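Local coordinates for protein UDP-N-acetylglucosamine 2-epimerase (Methanocaldococcus jannaschii, PDB 4NES) that probably catalyses the reversible epimerization at C-2 that interconverts UDP-N-acetylglucosamine and UDP-N-acetylmannosamine, at residues I19-K25 and G354-V358; N169-T175 and E293-L298; V317-I321 and A333-M337. One frame throughout, in Å; residues are numbered along the deposited sequence.

Contact 1: residues I19-K25 and G354-V358; sequences IIRALEK and GERIV
Val358 presses its CG2 methyl into the face of helix 10-23, 3.6 Å from Ala22 CB. That methyl lies beside the backbone N of its own residue (chi1 174° sends CG1 to the anti position), and from there it also meets Ile19 O, Ile19 CG2 and Leu23 CG, one turn's worth of the other helix. Leu23 completes this grip with CD2, 4.0 Å from Val358 CG1. On the other flank Ile19 CD1 and Ile357 CD1 meet at 4.0 Å, their side chains crossing at about a right angle and both resting on Val116 of strand 112-116. Small residues set the spacing. Gly354 passes Ile19 at a CA-to-CA distance of 4.4 Å, and a beta carbon there would lie tight against Ile19 N; with Ala22 beside it, the axes of segments 19-23 and 354-358 approach to 8.1 Å at a crossing angle of -58°.

Toward solvent the contact turns polar. Glu355 starts out away from helix 10-23, but a bend at chi2 (-80°) folds its carboxylate back over the alanine, with Glu355 CD 3.6 Å from Ala22 CB. One water lies between Glu355 OE1 and Ala22 O and probably links them, and a second accepts from Lys25 NZ and donates to Glu355 OE2. The lysine ammonium stands 4.1 Å from Glu355 OE2 (Lys25 NZ), beyond a salt bridge; a bend at the end of the chain turns Lys25 NZ to Arg21 O, 3.1 Å away and above that carbonyl's plane.

No direct hydrogen bond joins the two segments. Close apolar fit therefore carries the junction by which the C-terminal helix 353-363 packs on the N-terminal domain, a return crossing familiar from GT-B enzymes, while water and opposite charge probably add a softer electrostatic fringe.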
ATOM      1  N   ILE A  19     -17.155  -5.139 -17.905  1.00  8.42           N
ATOM      2  CA  ILE A  19     -15.837  -5.534 -18.401  1.00  8.95           C
ATOM      3  C   ILE A  19     -15.852  -6.988 -18.861  1.00  8.36           C
ATOM      4  O   ILE A  19     -15.329  -7.331 -19.940  1.00  9.06           O
ATOM      5  CB  ILE A  19     -14.758  -5.279 -17.335  1.00  8.49           C
ATOM      6  CG1 ILE A  19     -14.544  -3.772 -17.218  1.00 10.61           C
ATOM      7  CG2 ILE A  19     -13.460  -5.985 -17.702  1.00  9.09           C
ATOM      8  CD1 ILE A  19     -13.803  -3.353 -15.970  1.00 13.61           C
ATOM      9  N   ILE A  20     -16.497  -7.842 -18.074  1.00 10.09           N
ATOM     10  CA  ILE A  20     -16.701  -9.229 -18.465  1.00 10.50           C
ATOM     11  C   ILE A  20     -17.499  -9.328 -19.769  1.00 10.16           C
ATOM     12  O   ILE A  20     -17.117 -10.101 -20.663  1.00 10.56           O
ATOM     13  CB  ILE A  20     -17.364 -10.027 -17.321  1.00 12.54           C
ATOM     14  CG1 ILE A  20     -16.370 -10.144 -16.158  1.00 12.42           C
ATOM     15  CG2 ILE A  20     -17.857 -11.397 -17.805  1.00 14.07           C
ATOM     16  CD1 ILE A  20     -16.975 -10.560 -14.831  1.00 16.02           C
ATOM     17  N   ARG A  21     -18.566  -8.539 -19.914  1.00 11.17           N
ATOM     18  CA  ARG A  21     -19.352  -8.533 -21.163  1.00  9.86           C
ATOM     19  C   ARG A  21     -18.458  -8.199 -22.359  1.00 12.51           C
ATOM     20  O   ARG A  21     -18.538  -8.829 -23.433  1.00 12.64           O
ATOM     21  CB  ARG A  21     -20.494  -7.515 -21.081  1.00 13.00           C
ATOM     22  CG  ARG A  21     -21.697  -7.920 -20.223  1.00 14.62           C
ATOM     23  CD  ARG A  21     -22.548  -9.003 -20.884  1.00 18.80           C
ATOM     24  NE  ARG A  21     -22.047 -10.341 -20.588  1.00 19.81           N
ATOM     25  CZ  ARG A  21     -22.330 -11.015 -19.476  1.00 20.69           C
ATOM     26  NH1 ARG A  21     -23.121 -10.483 -18.552  1.00 28.07           N
ATOM     27  NH2 ARG A  21     -21.824 -12.223 -19.286  1.00 25.97           N
ATOM     28  N   ALA A  22     -17.579  -7.223 -22.164  1.00 10.00           N
ATOM     29  CA  ALA A  22     -16.673  -6.811 -23.230  1.00 12.05           C
ATOM     30  C   ALA A  22     -15.617  -7.874 -23.534  1.00 10.66           C
ATOM     31  O   ALA A  22     -15.341  -8.158 -24.703  1.00 11.96           O
ATOM     32  CB  ALA A  22     -16.024  -5.489 -22.894  1.00 10.97           C
ATOM     33  N   LEU A  23     -15.026  -8.466 -22.497  1.00 10.95           N
ATOM     34  CA  LEU A  23     -14.043  -9.532 -22.677  1.00 12.01           C
ATOM     35  C   LEU A  23     -14.601 -10.735 -23.432  1.00 12.74           C
ATOM     36  O   LEU A  23     -13.871 -11.388 -24.187  1.00 12.29           O
ATOM     37  CB  LEU A  23     -13.492  -9.996 -21.330  1.00 11.09           C
ATOM     38  CG  LEU A  23     -12.539  -9.035 -20.632  1.00 10.15           C
ATOM     39  CD1 LEU A  23     -12.330  -9.437 -19.173  1.00 11.91           C
ATOM     40  CD2 LEU A  23     -11.209  -8.992 -21.371  1.00 11.59           C
ATOM     41  N   GLU A  24     -15.880 -11.034 -23.220  1.00 12.29           N
ATOM     42  CA  GLU A  24     -16.529 -12.163 -23.888  1.00 16.43           C
ATOM     43  C   GLU A  24     -16.591 -12.000 -25.397  1.00 15.81           C
ATOM     44  O   GLU A  24     -16.744 -12.985 -26.122  1.00 22.17           O
ATOM     45  CB  GLU A  24     -17.940 -12.370 -23.340  1.00 18.79           C
ATOM     46  CG  GLU A  24     -17.979 -12.988 -21.965  1.00 21.44           C
ATOM     47  CD  GLU A  24     -19.373 -12.946 -21.380  1.00 29.23           C
ATOM     48  OE1 GLU A  24     -20.249 -12.308 -22.002  1.00 26.95           O
ATOM     49  OE2 GLU A  24     -19.586 -13.543 -20.305  1.00 40.99           O
ATOM     50  N   LYS A  25     -16.474 -10.769 -25.875  1.00 12.56           N
ATOM     51  CA  LYS A  25     -16.519 -10.502 -27.316  1.00 13.65           C
ATOM     52  C   LYS A  25     -15.129 -10.496 -27.940  1.00 18.57           C
ATOM     53  O   LYS A  25     -14.969 -10.104 -29.099  1.00 27.41           O
ATOM     54  CB  LYS A  25     -17.163  -9.150 -27.583  1.00 18.21           C
ATOM     55  CG  LYS A  25     -18.572  -9.022 -27.031  1.00 21.19           C
ATOM     56  CD  LYS A  25     -19.126  -7.628 -27.276  1.00 25.23           C
ATOM     57  CE  LYS A  25     -20.566  -7.522 -26.800  1.00 30.68           C
ATOM     58  NZ  LYS A  25     -20.717  -7.843 -25.345  1.00 30.99           N
ATOM     59  N   GLY A 354     -16.890  -0.168 -20.007  1.00  8.83           N
ATOM     60  CA  GLY A 354     -16.342  -1.516 -20.036  1.00  9.02           C
ATOM     61  C   GLY A 354     -15.643  -1.811 -21.347  1.00  9.12           C
ATOM     62  O   GLY A 354     -14.525  -2.319 -21.363  1.00 10.04           O
ATOM     63  N   GLU A 355     -16.289  -1.477 -22.455  1.00  8.99           N
ATOM     64  CA  GLU A 355     -15.691  -1.712 -23.762  1.00  8.64           C
ATOM     65  C   GLU A 355     -14.425  -0.882 -23.942  1.00  9.47           C
ATOM     66  O   GLU A 355     -13.442  -1.374 -24.492  1.00 10.62           O
ATOM     67  CB  GLU A 355     -16.712  -1.442 -24.869  1.00 13.98           C
ATOM     68  CG  GLU A 355     -17.787  -2.531 -25.005  1.00 21.11           C
ATOM     69  CD  GLU A 355     -17.321  -3.764 -25.763  1.00 32.20           C
ATOM     70  OE1 GLU A 355     -16.147  -3.815 -26.187  1.00 33.92           O
ATOM     71  OE2 GLU A 355     -18.148  -4.684 -25.952  1.00 33.24           O
ATOM     72  N   ARG A 356     -14.441   0.361 -23.467  1.00  8.67           N
ATOM     73  CA  ARG A 356     -13.270   1.231 -23.616  1.00  9.85           C
ATOM     74  C   ARG A 356     -12.080   0.701 -22.814  1.00  9.31           C
ATOM     75  O   ARG A 356     -10.948   0.692 -23.299  1.00 10.17           O
ATOM     76  CB  ARG A 356     -13.597   2.665 -23.206  1.00 13.73           C
ATOM     77  CG  ARG A 356     -12.386   3.589 -23.131  1.00 20.54           C
ATOM     78  CD  ARG A 356     -12.137   4.362 -24.419  1.00 20.70           C
ATOM     79  NE  ARG A 356     -11.245   5.495 -24.171  1.00 20.09           N
ATOM     80  CZ  ARG A 356      -9.954   5.529 -24.470  1.00 34.49           C
ATOM     81  NH1 ARG A 356      -9.386   4.497 -25.057  1.00 43.09           N
ATOM     82  NH2 ARG A 356      -9.234   6.608 -24.170  1.00 23.35           N
ATOM     83  N   ILE A 357     -12.352   0.237 -21.599  1.00  7.94           N
ATOM     84  CA  ILE A 357     -11.321  -0.358 -20.747  1.00  7.33           C
ATOM     85  C   ILE A 357     -10.672  -1.563 -21.413  1.00  9.41           C
ATOM     86  O   ILE A 357      -9.443  -1.665 -21.458  1.00  8.32           O
ATOM     87  CB  ILE A 357     -11.910  -0.748 -19.390  1.00  7.27           C
ATOM     88  CG1 ILE A 357     -12.159   0.517 -18.569  1.00  9.08           C
ATOM     89  CG2 ILE A 357     -10.956  -1.675 -18.625  1.00  9.33           C
ATOM     90  CD1 ILE A 357     -13.018   0.288 -17.328  1.00 12.40           C
ATOM     91  N   VAL A 358     -11.485  -2.454 -21.973  1.00  9.47           N
ATOM     92  CA  VAL A 358     -10.944  -3.628 -22.643  1.00  8.53           C
ATOM     93  C   VAL A 358     -10.133  -3.245 -23.888  1.00  9.17           C
ATOM     94  O   VAL A 358      -9.092  -3.845 -24.161  1.00  9.70           O
ATOM     95  CB  VAL A 358     -12.060  -4.654 -22.960  1.00 10.05           C
ATOM     96  CG1 VAL A 358     -11.536  -5.809 -23.790  1.00 11.80           C
ATOM     97  CG2 VAL A 358     -12.639  -5.198 -21.672  1.00 11.38           C
TER
HETATM   98  O   HOH W   1     -15.220  -6.067 -26.525  1.00 20.81           O
HETATM   99  O   HOH W   2     -19.951  -5.184 -24.317  1.00 20.31           O

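Contact 2: residues N169-T175 and E293-L298; sequences NTIVDAT and EEACIL. With UDP (uridine-5'-diphosphate), chain C.
Glu293 faces Asn169 across a water, which donates to Glu293 OE2 and accepts from Asn169 ND2. The direct gap between Asn169 ND2 and Glu293 OE2, 3.3 Å, has a poor angle for a bond. This carboxylate has stronger mates in Arg311 and Lys15, and Asn169 also N-caps helix 170-183, its OD1 taking Ile171 N. Glu294, extended beyond CG, serves the ligand: OE1 accepts from UDP O2' at 2.7 Å and OE2 from UDP O3' at 2.7 Å, so one carboxylate grips both ribose hydroxyls. Ile171 crosses it at about a right angle, its CD1 3.3 Å from Glu294 OE2, and Tyr271 also bonds that oxygen. Were Glu294 an alanine, the ribose hydroxyls of UDP would probably lose this shared acceptor, and a gap is likely to open beside Ile171 and Thr175. One turn on, Ile297 CD1 touches both Ile171 CG2 and Val172 CG2, 3.8 Å from each, a branched apolar residue filling the interhelical space. Leu298 CD2 closes the end against Thr175 CG2, whose hydroxyl is turned back to Ile171 O. The helical segments 170-175 and 293-298 cross at -60°, flanked by helix 10-23 at Ile171 and by helix 271-280 at Thr175 and Leu298.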
ATOM      1  N   ASN A 169     -17.611   5.743 -15.507  1.00  7.16           N
ATOM      2  CA  ASN A 169     -17.771   4.677 -14.530  1.00  7.23           C
ATOM      3  C   ASN A 169     -18.581   3.538 -15.124  1.00  7.30           C
ATOM      4  O   ASN A 169     -19.658   3.768 -15.678  1.00  7.57           O
ATOM      5  CB  ASN A 169     -18.420   5.211 -13.246  1.00  9.44           C
ATOM      6  CG  ASN A 169     -18.236   4.274 -12.062  1.00  9.67           C
ATOM      7  OD1 ASN A 169     -18.527   3.081 -12.134  1.00  9.19           O
ATOM      8  ND2 ASN A 169     -17.702   4.810 -10.967  1.00 13.16           N
ATOM      9  N   THR A 170     -18.064   2.310 -15.010  1.00  7.64           N
ATOM     10  CA  THR A 170     -18.784   1.129 -15.511  1.00  8.12           C
ATOM     11  C   THR A 170     -20.170   0.931 -14.879  1.00  8.00           C
ATOM     12  O   THR A 170     -20.990   0.166 -15.412  1.00  7.39           O
ATOM     13  CB  THR A 170     -17.987  -0.174 -15.318  1.00  8.71           C
ATOM     14  OG1 THR A 170     -17.747  -0.376 -13.922  1.00  9.24           O
ATOM     15  CG2 THR A 170     -16.652  -0.134 -16.064  1.00  9.92           C
ATOM     16  N   ILE A 171     -20.449   1.587 -13.756  1.00  7.52           N
ATOM     17  CA  ILE A 171     -21.775   1.477 -13.171  1.00  8.59           C
ATOM     18  C   ILE A 171     -22.837   2.048 -14.113  1.00  8.76           C
ATOM     19  O   ILE A 171     -23.989   1.592 -14.096  1.00  9.55           O
ATOM     20  CB  ILE A 171     -21.852   2.138 -11.777  1.00  7.25           C
ATOM     21  CG1 ILE A 171     -23.079   1.638 -11.024  1.00 10.53           C
ATOM     22  CG2 ILE A 171     -21.834   3.661 -11.881  1.00  9.73           C
ATOM     23  CD1 ILE A 171     -23.047   0.157 -10.758  1.00 13.38           C
ATOM     24  N   VAL A 172     -22.468   3.009 -14.963  1.00  7.53           N
ATOM     25  CA  VAL A 172     -23.412   3.486 -15.974  1.00  7.71           C
ATOM     26  C   VAL A 172     -23.761   2.355 -16.936  1.00  8.98           C
ATOM     27  O   VAL A 172     -24.939   2.113 -17.196  1.00  9.83           O
ATOM     28  CB  VAL A 172     -22.885   4.704 -16.765  1.00  8.27           C
ATOM     29  CG1 VAL A 172     -23.940   5.185 -17.771  1.00 10.41           C
ATOM     30  CG2 VAL A 172     -22.523   5.824 -15.827  1.00 10.05           C
ATOM     31  N   ASP A 173     -22.746   1.666 -17.460  1.00  9.38           N
ATOM     32  CA  ASP A 173     -22.978   0.503 -18.318  1.00  9.31           C
ATOM     33  C   ASP A 173     -23.917  -0.484 -17.633  1.00  8.90           C
ATOM     34  O   ASP A 173     -24.871  -0.971 -18.232  1.00 10.28           O
ATOM     35  CB  ASP A 173     -21.698  -0.311 -18.578  1.00 10.25           C
ATOM     36  CG  ASP A 173     -20.505   0.508 -19.058  1.00 12.93           C
ATOM     37  OD1 ASP A 173     -20.361   1.701 -18.740  1.00 12.71           O
ATOM     38  OD2 ASP A 173     -19.643  -0.111 -19.724  1.00 11.36           O
ATOM     39  N   ALA A 174     -23.619  -0.814 -16.379  1.00  8.39           N
ATOM     40  CA  ALA A 174     -24.374  -1.834 -15.658  1.00  9.09           C
ATOM     41  C   ALA A 174     -25.831  -1.420 -15.459  1.00 12.62           C
ATOM     42  O   ALA A 174     -26.759  -2.213 -15.685  1.00 11.85           O
ATOM     43  CB  ALA A 174     -23.723  -2.138 -14.324  1.00 10.94           C
ATOM     44  N   THR A 175     -26.033  -0.173 -15.060  1.00 13.84           N
ATOM     45  CA  THR A 175     -27.376   0.318 -14.800  1.00 19.30           C
ATOM     46  C   THR A 175     -28.129   0.377 -16.129  1.00 18.51           C
ATOM     47  O   THR A 175     -29.326   0.071 -16.189  1.00 25.33           O
ATOM     48  CB  THR A 175     -27.340   1.694 -14.078  1.00 17.11           C
ATOM     49  OG1 THR A 175     -26.457   1.622 -12.951  1.00 22.35           O
ATOM     50  CG2 THR A 175     -28.714   2.080 -13.588  1.00 27.06           C
ATOM     51  N   GLU A 293     -24.064   6.741  -6.931  1.00  7.79           N
ATOM     52  CA  GLU A 293     -23.943   6.820  -8.380  1.00  8.48           C
ATOM     53  C   GLU A 293     -25.235   6.434  -9.088  1.00  8.43           C
ATOM     54  O   GLU A 293     -25.686   7.141  -9.987  1.00  8.41           O
ATOM     55  CB  GLU A 293     -22.782   5.941  -8.852  1.00  9.29           C
ATOM     56  CG  GLU A 293     -21.433   6.508  -8.426  1.00 11.75           C
ATOM     57  CD  GLU A 293     -20.323   5.476  -8.370  1.00 12.91           C
ATOM     58  OE1 GLU A 293     -20.615   4.266  -8.443  1.00 11.56           O
ATOM     59  OE2 GLU A 293     -19.152   5.890  -8.231  1.00 14.24           O
ATOM     60  N   GLU A 294     -25.829   5.317  -8.680  1.00  8.58           N
ATOM     61  CA  GLU A 294     -27.075   4.865  -9.286  1.00  7.89           C
ATOM     62  C   GLU A 294     -28.221   5.844  -9.087  1.00  9.55           C
ATOM     63  O   GLU A 294     -29.003   6.068 -10.006  1.00  9.52           O
ATOM     64  CB  GLU A 294     -27.436   3.470  -8.778  1.00  9.81           C
ATOM     65  CG  GLU A 294     -26.435   2.450  -9.290  1.00 10.66           C
ATOM     66  CD  GLU A 294     -26.488   1.126  -8.581  1.00  9.92           C
ATOM     67  OE1 GLU A 294     -27.064   1.040  -7.472  1.00 13.30           O
ATOM     68  OE2 GLU A 294     -25.923   0.161  -9.128  1.00 10.95           O
ATOM     69  N   ALA A 295     -28.318   6.431  -7.896  1.00  8.48           N
ATOM     70  CA  ALA A 295     -29.349   7.431  -7.631  1.00  7.51           C
ATOM     71  C   ALA A 295     -29.200   8.576  -8.630  1.00 10.10           C
ATOM     72  O   ALA A 295     -30.179   9.040  -9.220  1.00 10.72           O
ATOM     73  CB  ALA A 295     -29.239   7.939  -6.199  1.00  7.49           C
ATOM     74  N   CYS A 296     -27.961   8.998  -8.860  1.00  9.04           N
ATOM     75  CA  CYS A 296     -27.707  10.093  -9.776  1.00 10.51           C
ATOM     76  C   CYS A 296     -28.111   9.710 -11.206  1.00 10.56           C
ATOM     77  O   CYS A 296     -28.796  10.467 -11.913  1.00 10.29           O
ATOM     78  CB  CYS A 296     -26.232  10.480  -9.701  1.00  9.83           C
ATOM     79  SG  CYS A 296     -25.755  11.869 -10.742  1.00 13.52           S
ATOM     80  N   ILE A 297     -27.707   8.516 -11.620  1.00  9.09           N
ATOM     81  CA  ILE A 297     -27.991   8.022 -12.959  1.00  9.78           C
ATOM     82  C   ILE A 297     -29.492   7.876 -13.206  1.00 13.25           C
ATOM     83  O   ILE A 297     -29.997   8.234 -14.283  1.00 13.50           O
ATOM     84  CB  ILE A 297     -27.275   6.673 -13.166  1.00  8.65           C
ATOM     85  CG1 ILE A 297     -25.753   6.885 -13.172  1.00 11.15           C
ATOM     86  CG2 ILE A 297     -27.756   5.987 -14.451  1.00 12.09           C
ATOM     87  CD1 ILE A 297     -24.947   5.617 -12.887  1.00 14.38           C
ATOM     88  N   LEU A 298     -30.205   7.378 -12.201  1.00 10.45           N
ATOM     89  CA  LEU A 298     -31.638   7.125 -12.304  1.00 11.96           C
ATOM     90  C   LEU A 298     -32.495   8.363 -12.057  1.00 11.59           C
ATOM     91  O   LEU A 298     -33.728   8.288 -12.145  1.00 14.08           O
ATOM     92  CB  LEU A 298     -32.040   6.029 -11.321  1.00 11.38           C
ATOM     93  CG  LEU A 298     -31.423   4.668 -11.606  1.00 13.41           C
ATOM     94  CD1 LEU A 298     -31.692   3.699 -10.458  1.00 14.51           C
ATOM     95  CD2 LEU A 298     -31.959   4.115 -12.925  1.00 17.12           C
TER
HETATM   96  N1  UDP C 401     -27.194  -3.541  -4.352  1.00  8.56           N
HETATM   97  C2  UDP C 401     -27.919  -4.639  -4.675  1.00  9.18           C
HETATM   98  N3  UDP C 401     -28.813  -5.134  -3.792  1.00  8.77           N
HETATM   99  C4  UDP C 401     -29.018  -4.576  -2.579  1.00  9.76           C
HETATM  100  C5  UDP C 401     -28.284  -3.442  -2.209  1.00  9.33           C
HETATM  101  C6  UDP C 401     -27.357  -2.949  -3.134  1.00  8.40           C
HETATM  102  O2  UDP C 401     -27.769  -5.186  -5.770  1.00  9.59           O
HETATM  103  O4  UDP C 401     -29.947  -5.133  -1.704  1.00 11.05           O
HETATM  104  C1' UDP C 401     -26.169  -2.982  -5.252  1.00  8.82           C
HETATM  105  C2' UDP C 401     -26.317  -1.621  -5.691  1.00  7.98           C
HETATM  106  O2' UDP C 401     -27.249  -1.538  -6.745  1.00 10.09           O
HETATM  107  C3' UDP C 401     -24.946  -1.234  -6.049  1.00  8.45           C
HETATM  108  C4' UDP C 401     -24.109  -2.052  -5.183  1.00  8.06           C
HETATM  109  O4' UDP C 401     -24.955  -2.946  -4.504  1.00  8.79           O
HETATM  110  O3' UDP C 401     -24.613  -1.486  -7.387  1.00  9.73           O
HETATM  111  C5' UDP C 401     -23.382  -1.272  -4.140  1.00 10.60           C
HETATM  112  O5' UDP C 401     -22.688  -2.107  -3.246  1.00  9.80           O
HETATM  113  PA  UDP C 401     -22.465  -1.731  -1.723  1.00  9.19           P
HETATM  114  O1A UDP C 401     -22.557  -3.005  -0.912  1.00 12.00           O
HETATM  115  O2A UDP C 401     -23.494  -0.701  -1.308  1.00  9.84           O
HETATM  116  O3A UDP C 401     -20.990  -1.196  -1.559  1.00  9.47           O
HETATM  117  PB  UDP C 401     -20.256   0.140  -1.927  1.00  7.66           P
HETATM  118  O1B UDP C 401     -20.731   0.639  -3.283  1.00 10.49           O
HETATM  119  O2B UDP C 401     -20.500   1.144  -0.830  1.00  8.28           O
HETATM  120  O3B UDP C 401     -18.815  -0.288  -1.950  1.00  8.93           O
HETATM  121  O   HOH W   3     -17.491   7.469  -9.815  1.00 16.00           O

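Contact 3: residues V317-I321 and A333-M337; sequences VGANI and AVEIM
Met337, present as selenomethionine, pushes its terminal methyl against the backbone that leads into strand 320-322. Its CE lies 3.2 Å from Ala319 O and 3.4 Å from Asn320 N, a close approach of a methyl to a peptide link. Bends at chi2 (-48°) and chi3 bring the tip there, and a long unbranched chain suits the place because it can bend to carry its methyl to the backbone. Ile321 slides past it in the opposite direction, its CG2 4.0 Å from Met337 CE. Ile321 CG2, placed between the backbone N and the carbonyl carbon of its own residue, also lies 3.8 Å from Ala333 CB, where a small side chain lets the helix come close. Farther out, Ile321 CD1 and Ile336 CD1 meet more loosely, 4.3 Å apart, where Ile336 is exposed.

Behind this first shell the strand's approach is fixed by its turn and its neighbour. Gly318 closes the preceding helix in a Schellman motif with a positive phi (99°), where a beta carbon would collide with the carbonyl oxygen of Val317. Asn320 points away from the helix and ties its amide to Thr304 OG1 and Thr314 OG1, while backbone bonds join Ala319 to Cys302 and Ile321 to Thr304.

The contact thus packs helix 327-338 on strand 320-322, an edge strand of the six-stranded parallel sheet, as counted within this chain. Adjacent strand 302-304 extends the same floor through Ile303 beneath Ala333 and Val334, Pro301 touches Met337, and helix 215-232 borders Val334.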
ATOM      1  N   VAL A 317     -23.497  18.384  -9.080  1.00 14.59           N
ATOM      2  CA  VAL A 317     -24.587  18.533 -10.058  1.00 16.18           C
ATOM      3  C   VAL A 317     -25.973  18.694  -9.421  1.00 17.28           C
ATOM      4  O   VAL A 317     -26.954  18.953 -10.123  1.00 22.45           O
ATOM      5  CB  VAL A 317     -24.619  17.381 -11.108  1.00 16.37           C
ATOM      6  CG1 VAL A 317     -23.277  17.253 -11.799  1.00 17.16           C
ATOM      7  CG2 VAL A 317     -25.032  16.055 -10.468  1.00 18.14           C
ATOM      8  N   GLY A 318     -26.054  18.528  -8.098  1.00 15.74           N
ATOM      9  CA  GLY A 318     -27.273  18.793  -7.345  1.00 21.35           C
ATOM     10  C   GLY A 318     -28.104  17.563  -7.011  1.00 13.90           C
ATOM     11  O   GLY A 318     -29.213  17.670  -6.468  1.00 20.28           O
ATOM     12  N   ALA A 319     -27.561  16.395  -7.322  1.00 14.67           N
ATOM     13  CA  ALA A 319     -28.289  15.137  -7.196  1.00 12.68           C
ATOM     14  C   ALA A 319     -28.241  14.574  -5.774  1.00 10.66           C
ATOM     15  O   ALA A 319     -29.020  13.688  -5.444  1.00 11.20           O
ATOM     16  CB  ALA A 319     -27.743  14.116  -8.187  1.00 13.49           C
ATOM     17  N   ASN A 320     -27.339  15.100  -4.940  1.00 11.31           N
ATOM     18  CA  ASN A 320     -26.953  14.452  -3.685  1.00 11.49           C
ATOM     19  C   ASN A 320     -26.605  15.530  -2.675  1.00 11.71           C
ATOM     20  O   ASN A 320     -26.183  16.627  -3.050  1.00 13.47           O
ATOM     21  CB  ASN A 320     -25.739  13.549  -3.956  1.00  9.08           C
ATOM     22  CG  ASN A 320     -25.376  12.616  -2.788  1.00  8.51           C
ATOM     23  OD1 ASN A 320     -26.143  12.418  -1.838  1.00 11.19           O
ATOM     24  ND2 ASN A 320     -24.196  12.007  -2.890  1.00 10.06           N
ATOM     25  N   ILE A 321     -26.801  15.216  -1.400  1.00 10.27           N
ATOM     26  CA  ILE A 321     -26.476  16.132  -0.312  1.00 12.21           C
ATOM     27  C   ILE A 321     -25.953  15.307   0.857  1.00 14.03           C
ATOM     28  O   ILE A 321     -26.479  14.223   1.136  1.00 13.16           O
ATOM     29  CB  ILE A 321     -27.710  16.973   0.087  1.00 12.78           C
ATOM     30  CG1 ILE A 321     -27.378  17.949   1.218  1.00 14.99           C
ATOM     31  CG2 ILE A 321     -28.885  16.075   0.436  1.00 18.40           C
ATOM     32  CD1 ILE A 321     -28.455  18.985   1.420  1.00 20.61           C
ATOM     33  N   ALA A 333     -32.538  18.260   4.634  1.00 15.36           N
ATOM     34  CA  ALA A 333     -32.221  17.647   3.345  1.00 13.74           C
ATOM     35  C   ALA A 333     -33.419  16.941   2.706  1.00 14.12           C
ATOM     36  O   ALA A 333     -33.586  16.982   1.485  1.00 16.29           O
ATOM     37  CB  ALA A 333     -31.063  16.686   3.495  1.00 14.17           C
ATOM     38  N   VAL A 334     -34.240  16.282   3.517  1.00 14.01           N
ATOM     39  CA  VAL A 334     -35.427  15.622   2.991  1.00 14.33           C
ATOM     40  C   VAL A 334     -36.367  16.649   2.370  1.00 17.39           C
ATOM     41  O   VAL A 334     -36.885  16.443   1.273  1.00 19.72           O
ATOM     42  CB  VAL A 334     -36.143  14.780   4.069  1.00 16.76           C
ATOM     43  CG1 VAL A 334     -37.488  14.299   3.568  1.00 17.85           C
ATOM     44  CG2 VAL A 334     -35.281  13.593   4.475  1.00 17.75           C
ATOM     45  N   GLU A 335     -36.569  17.770   3.060  1.00 18.15           N
ATOM     46  CA  GLU A 335     -37.403  18.838   2.522  1.00 25.25           C
ATOM     47  C   GLU A 335     -36.862  19.358   1.191  1.00 21.00           C
ATOM     48  O   GLU A 335     -37.608  19.502   0.223  1.00 24.02           O
ATOM     49  CB  GLU A 335     -37.520  19.988   3.522  1.00 27.38           C
ATOM     50  CG  GLU A 335     -38.508  21.062   3.105  1.00 34.39           C
ATOM     51  CD  GLU A 335     -38.651  22.149   4.148  1.00 44.42           C
ATOM     52  OE1 GLU A 335     -39.799  22.460   4.532  1.00 51.60           O
ATOM     53  OE2 GLU A 335     -37.615  22.694   4.581  1.00 43.84           O
ATOM     54  N   ILE A 336     -35.560  19.628   1.148  1.00 17.89           N
ATOM     55  CA  ILE A 336     -34.911  20.128  -0.059  1.00 20.00           C
ATOM     56  C   ILE A 336     -35.071  19.132  -1.202  1.00 22.91           C
ATOM     57  O   ILE A 336     -35.474  19.499  -2.307  1.00 25.28           O
ATOM     58  CB  ILE A 336     -33.412  20.390   0.191  1.00 18.11           C
ATOM     59  CG1 ILE A 336     -33.234  21.513   1.225  1.00 19.30           C
ATOM     60  CG2 ILE A 336     -32.688  20.728  -1.109  1.00 23.77           C
ATOM     61  CD1 ILE A 336     -31.812  21.674   1.722  1.00 20.72           C
HETATM   62  N   MSE A 337     -34.777  17.867  -0.928  1.00 18.78           N
HETATM   63  CA  MSE A 337     -34.785  16.854  -1.980  1.00 18.60           C
HETATM   64  C   MSE A 337     -36.191  16.450  -2.432  1.00 21.84           C
HETATM   65  O   MSE A 337     -36.385  16.062  -3.582  1.00 29.67           O
HETATM   66  CB  MSE A 337     -33.969  15.639  -1.545  1.00 17.37           C
HETATM   67  CG  MSE A 337     -32.482  15.924  -1.443  1.00 15.43           C
HETATM   68 SE   MSE A 337     -31.827  16.840  -3.041  1.00 28.40          SE
HETATM   69  CE  MSE A 337     -30.210  15.816  -3.324  1.00 20.84           C
TER

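Overall arrangement
The three contacts run across both domains of the GT-B fold, with contact 2 in the middle. Its centre lies about 17 Å from that of contact 1 and about 18 Å from that of contact 3, while the outer two are about 34 Å apart, centre to centre, and do not touch. Contact 1 reaches contact 2 through Gly354 N and Asp173 OD2, 2.8 Å apart, probably a hydrogen bond; contact 3 reaches it through Cys296 SG, 3.9 Å from Ala319 CB. Contact 2 holds UDP directly, and the Glu294 side chain is about 10 Å from that of His207, the probable active-site residue. Contacts 1 and 3 lie away from the pocket.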